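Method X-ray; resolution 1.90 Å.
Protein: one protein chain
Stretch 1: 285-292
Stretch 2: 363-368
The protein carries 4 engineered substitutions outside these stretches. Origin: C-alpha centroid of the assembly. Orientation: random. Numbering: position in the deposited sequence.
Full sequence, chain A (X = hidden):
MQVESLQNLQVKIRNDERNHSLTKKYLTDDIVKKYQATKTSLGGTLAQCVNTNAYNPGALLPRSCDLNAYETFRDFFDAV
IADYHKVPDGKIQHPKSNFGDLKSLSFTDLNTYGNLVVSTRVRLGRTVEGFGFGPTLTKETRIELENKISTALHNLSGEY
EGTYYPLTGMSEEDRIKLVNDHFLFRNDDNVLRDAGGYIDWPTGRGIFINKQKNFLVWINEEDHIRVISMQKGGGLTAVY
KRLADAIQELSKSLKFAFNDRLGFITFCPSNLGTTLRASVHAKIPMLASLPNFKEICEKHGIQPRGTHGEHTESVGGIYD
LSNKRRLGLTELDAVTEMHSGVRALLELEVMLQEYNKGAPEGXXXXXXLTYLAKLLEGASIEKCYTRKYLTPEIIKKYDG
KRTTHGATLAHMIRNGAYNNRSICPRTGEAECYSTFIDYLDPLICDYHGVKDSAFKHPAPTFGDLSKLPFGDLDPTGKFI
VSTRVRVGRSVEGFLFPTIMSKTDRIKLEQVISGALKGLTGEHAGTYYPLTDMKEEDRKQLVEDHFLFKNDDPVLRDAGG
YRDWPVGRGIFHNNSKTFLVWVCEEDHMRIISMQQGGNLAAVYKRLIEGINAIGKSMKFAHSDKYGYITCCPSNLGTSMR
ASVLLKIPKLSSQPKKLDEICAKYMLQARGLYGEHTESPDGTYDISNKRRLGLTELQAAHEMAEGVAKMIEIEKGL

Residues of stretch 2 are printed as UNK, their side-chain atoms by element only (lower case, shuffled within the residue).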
# COMPACT_ATOMS: atom_id res chain seq x y z
N PRO A 285 -7.19 -15.60 4.53
CA PRO A 285 -7.34 -14.62 5.62
C PRO A 285 -6.01 -14.16 6.24
O PRO A 285 -5.90 -12.99 6.62
CB PRO A 285 -8.18 -15.37 6.66
CG PRO A 285 -7.86 -16.81 6.42
CD PRO A 285 -7.75 -16.91 4.91
N MET A 286 -5.02 -15.04 6.35
CA MET A 286 -3.81 -14.66 7.06
C MET A 286 -2.95 -13.80 6.17
O MET A 286 -2.40 -12.80 6.62
CB MET A 286 -3.05 -15.89 7.55
CG MET A 286 -2.14 -15.59 8.73
SD MET A 286 -1.88 -17.04 9.79
CE MET A 286 -3.40 -17.04 10.72
N LEU A 287 -2.86 -14.16 4.89
CA LEU A 287 -2.13 -13.36 3.91
C LEU A 287 -2.77 -11.99 3.75
O LEU A 287 -2.07 -10.98 3.66
CB LEU A 287 -2.08 -14.09 2.56
CG LEU A 287 -1.62 -13.37 1.29
CD1 LEU A 287 -0.16 -12.91 1.35
CD2 LEU A 287 -1.84 -14.32 0.10
N ALA A 288 -4.10 -11.97 3.71
CA ALA A 288 -4.87 -10.74 3.52
C ALA A 288 -4.63 -9.75 4.65
O ALA A 288 -4.87 -8.54 4.50
CB ALA A 288 -6.35 -11.06 3.43
N SER A 289 -4.16 -10.27 5.78
CA SER A 289 -4.00 -9.45 6.98
C SER A 289 -2.59 -8.86 7.10
O SER A 289 -2.31 -8.07 8.00
CB SER A 289 -4.30 -10.29 8.23
OG SER A 289 -3.22 -11.14 8.54
N LEU A 290 -1.69 -9.26 6.20
CA LEU A 290 -0.35 -8.70 6.21
C LEU A 290 -0.46 -7.22 5.86
O LEU A 290 -1.35 -6.83 5.11
CB LEU A 290 0.57 -9.44 5.24
CG LEU A 290 0.87 -10.88 5.68
CD1 LEU A 290 1.55 -11.65 4.59
CD2 LEU A 290 1.73 -10.89 6.96
N PRO A 291 0.42 -6.38 6.44
CA PRO A 291 0.32 -4.94 6.20
C PRO A 291 0.51 -4.56 4.74
O PRO A 291 -0.17 -3.65 4.25
CB PRO A 291 1.43 -4.37 7.08
CG PRO A 291 1.54 -5.34 8.20
CD PRO A 291 1.33 -6.70 7.55
N ASN A 292 1.40 -5.27 4.06
CA ASN A 292 1.66 -5.02 2.65
C ASN A 292 1.05 -6.09 1.72
O ASN A 292 1.62 -6.37 0.66
CB ASN A 292 3.17 -4.92 2.41
CG ASN A 292 3.92 -6.15 2.88
OD1 ASN A 292 3.44 -6.87 3.76
ND2 ASN A 292 5.09 -6.39 2.30
N UNK A 363 -1.95 -10.82 17.66
CA UNK A 363 -0.54 -10.54 17.42
C UNK A 363 -0.28 -10.75 15.92
O UNK A 363 -0.83 -11.66 15.31
c UNK A 363 0.23 -11.01 19.75
c UNK A 363 1.83 -11.29 17.84
c UNK A 363 0.38 -11.41 18.28
N UNK A 364 0.53 -9.87 15.33
CA UNK A 364 0.81 -9.92 13.90
C UNK A 364 1.35 -11.29 13.45
O UNK A 364 2.30 -11.79 14.04
c UNK A 364 3.82 -7.88 10.03
c UNK A 364 1.81 -8.84 13.54
c UNK A 364 2.11 -8.70 12.05
s UNK A 364 3.59 -7.68 11.80
N UNK A 365 0.74 -11.90 12.42
CA UNK A 365 1.33 -13.13 11.90
C UNK A 365 2.55 -12.81 11.02
O UNK A 365 2.66 -11.69 10.52
c UNK A 365 -0.65 -12.61 10.68
c UNK A 365 -0.55 -11.58 11.79
c UNK A 365 0.18 -13.75 11.09
N UNK A 366 3.48 -13.75 10.87
CA UNK A 366 4.68 -13.46 10.11
C UNK A 366 5.04 -14.65 9.23
O UNK A 366 4.78 -15.80 9.59
c UNK A 366 5.87 -13.10 11.04
c UNK A 366 6.30 -14.31 11.88
c UNK A 366 7.04 -12.49 10.23
N UNK A 367 5.62 -14.36 8.07
CA UNK A 367 6.12 -15.41 7.17
C UNK A 367 7.24 -16.21 7.86
O UNK A 367 7.91 -15.70 8.78
c UNK A 367 6.64 -14.79 5.87
o UNK A 367 5.39 -11.66 4.47
o UNK A 367 5.81 -12.09 6.57
c UNK A 367 5.60 -12.47 5.40
c UNK A 367 5.60 -13.97 5.07
N UNK A 368 7.45 -17.47 7.43
CA UNK A 368 8.58 -18.23 7.96
C UNK A 368 9.91 -17.46 7.85
O UNK A 368 10.15 -16.76 6.86
c UNK A 368 8.61 -19.47 7.06
c UNK A 368 7.16 -19.70 6.73
c UNK A 368 6.61 -18.28 6.53

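Position 363 has three side-chain carbons: one bonded to CA and carrying the other two, a fork at the beta carbon. CB, its closest side-chain atom to stretch 1, is 10.2 Å from CE of Met 286. Three carbons branched at CB, with no closure onto the backbone nitrogen, identify Val 363; its chi1 is 170° (t).

Position 364 holds four side-chain atoms, three carbons and a sulfur, in an unbranched chain. Tracing bonds outward from CA gives carbon, carbon, sulfur, carbon, so the sulfur is a thioether with a methyl group beyond it. That terminal carbon lies 3.7 Å from CD of Pro 291. The sequence of elements is that of methionine, and the residue is Met 364. All three chi angles are t (-175°, -166° and 173°), an extended chain; although the CA-to-CB bond points sideways, this extension carries CE to the proline ring.

Position 365 again has three carbons, but here they close a ring: the last of them sits within bonding distance of the backbone nitrogen. The CA-to-CB bond points toward stretch 1. CB lies 3.8 Å from CG of Met 286, and the middle ring carbon approaches OG of Ser 289 at 3.7 Å. Ring closure onto N leaves proline as the reading, Pro 365, with a C-gamma endo pucker.

Position 366 repeats the forked three-carbon pattern, with no ring. Its CA-to-CB bond points away from stretch 1, and the nearest approach is CB to CD2 of Leu 290, 6.2 Å. The branching defines Val 366, whose chi1 is 67° (p), unlike the t rotamer of Val 363.

Position 367 carries three carbons in a row, the third bonded to two oxygens. One of these oxygens lies 3.8 Å from CD1 of Leu 290. Two methylene carbons before a terminal group with two oxygens indicate a carboxylate, hence Glu 367. The contact with leucine is one of packing; OE1 and OE2 both find hydrogen bonds elsewhere in the structure.

Position 368 has three carbons closing onto the backbone nitrogen; the carbon bonded to N, the nearest, is 8.6 Å from CD1 of Leu 290. The ring gives Pro 368, puckered C-gamma exo, at the N-cap position right before a helix.

The contact works by packing, without a hydrogen bond between the stretches, and buries 279 Å² summed over both sides. Pro 365 contributes the largest covered area, 71 Å², and meets three residues: Met 286, Ser 289 and Leu 290, whose CD2 lies 3.8 Å from the proline O. That carbonyl oxygen is buried with no polar partner in the model. On stretch 1, a turn is held by Ser 289 N to Met 286 O at 3.2 Å, and Ser 289 OG donates to the same Met 286 O at 2.7 Å. The hydroxyl thus has its acceptor within its own stretch while its oxygen rests against the ring of Pro 365.

Stretch 2 363-368: VMPVEP
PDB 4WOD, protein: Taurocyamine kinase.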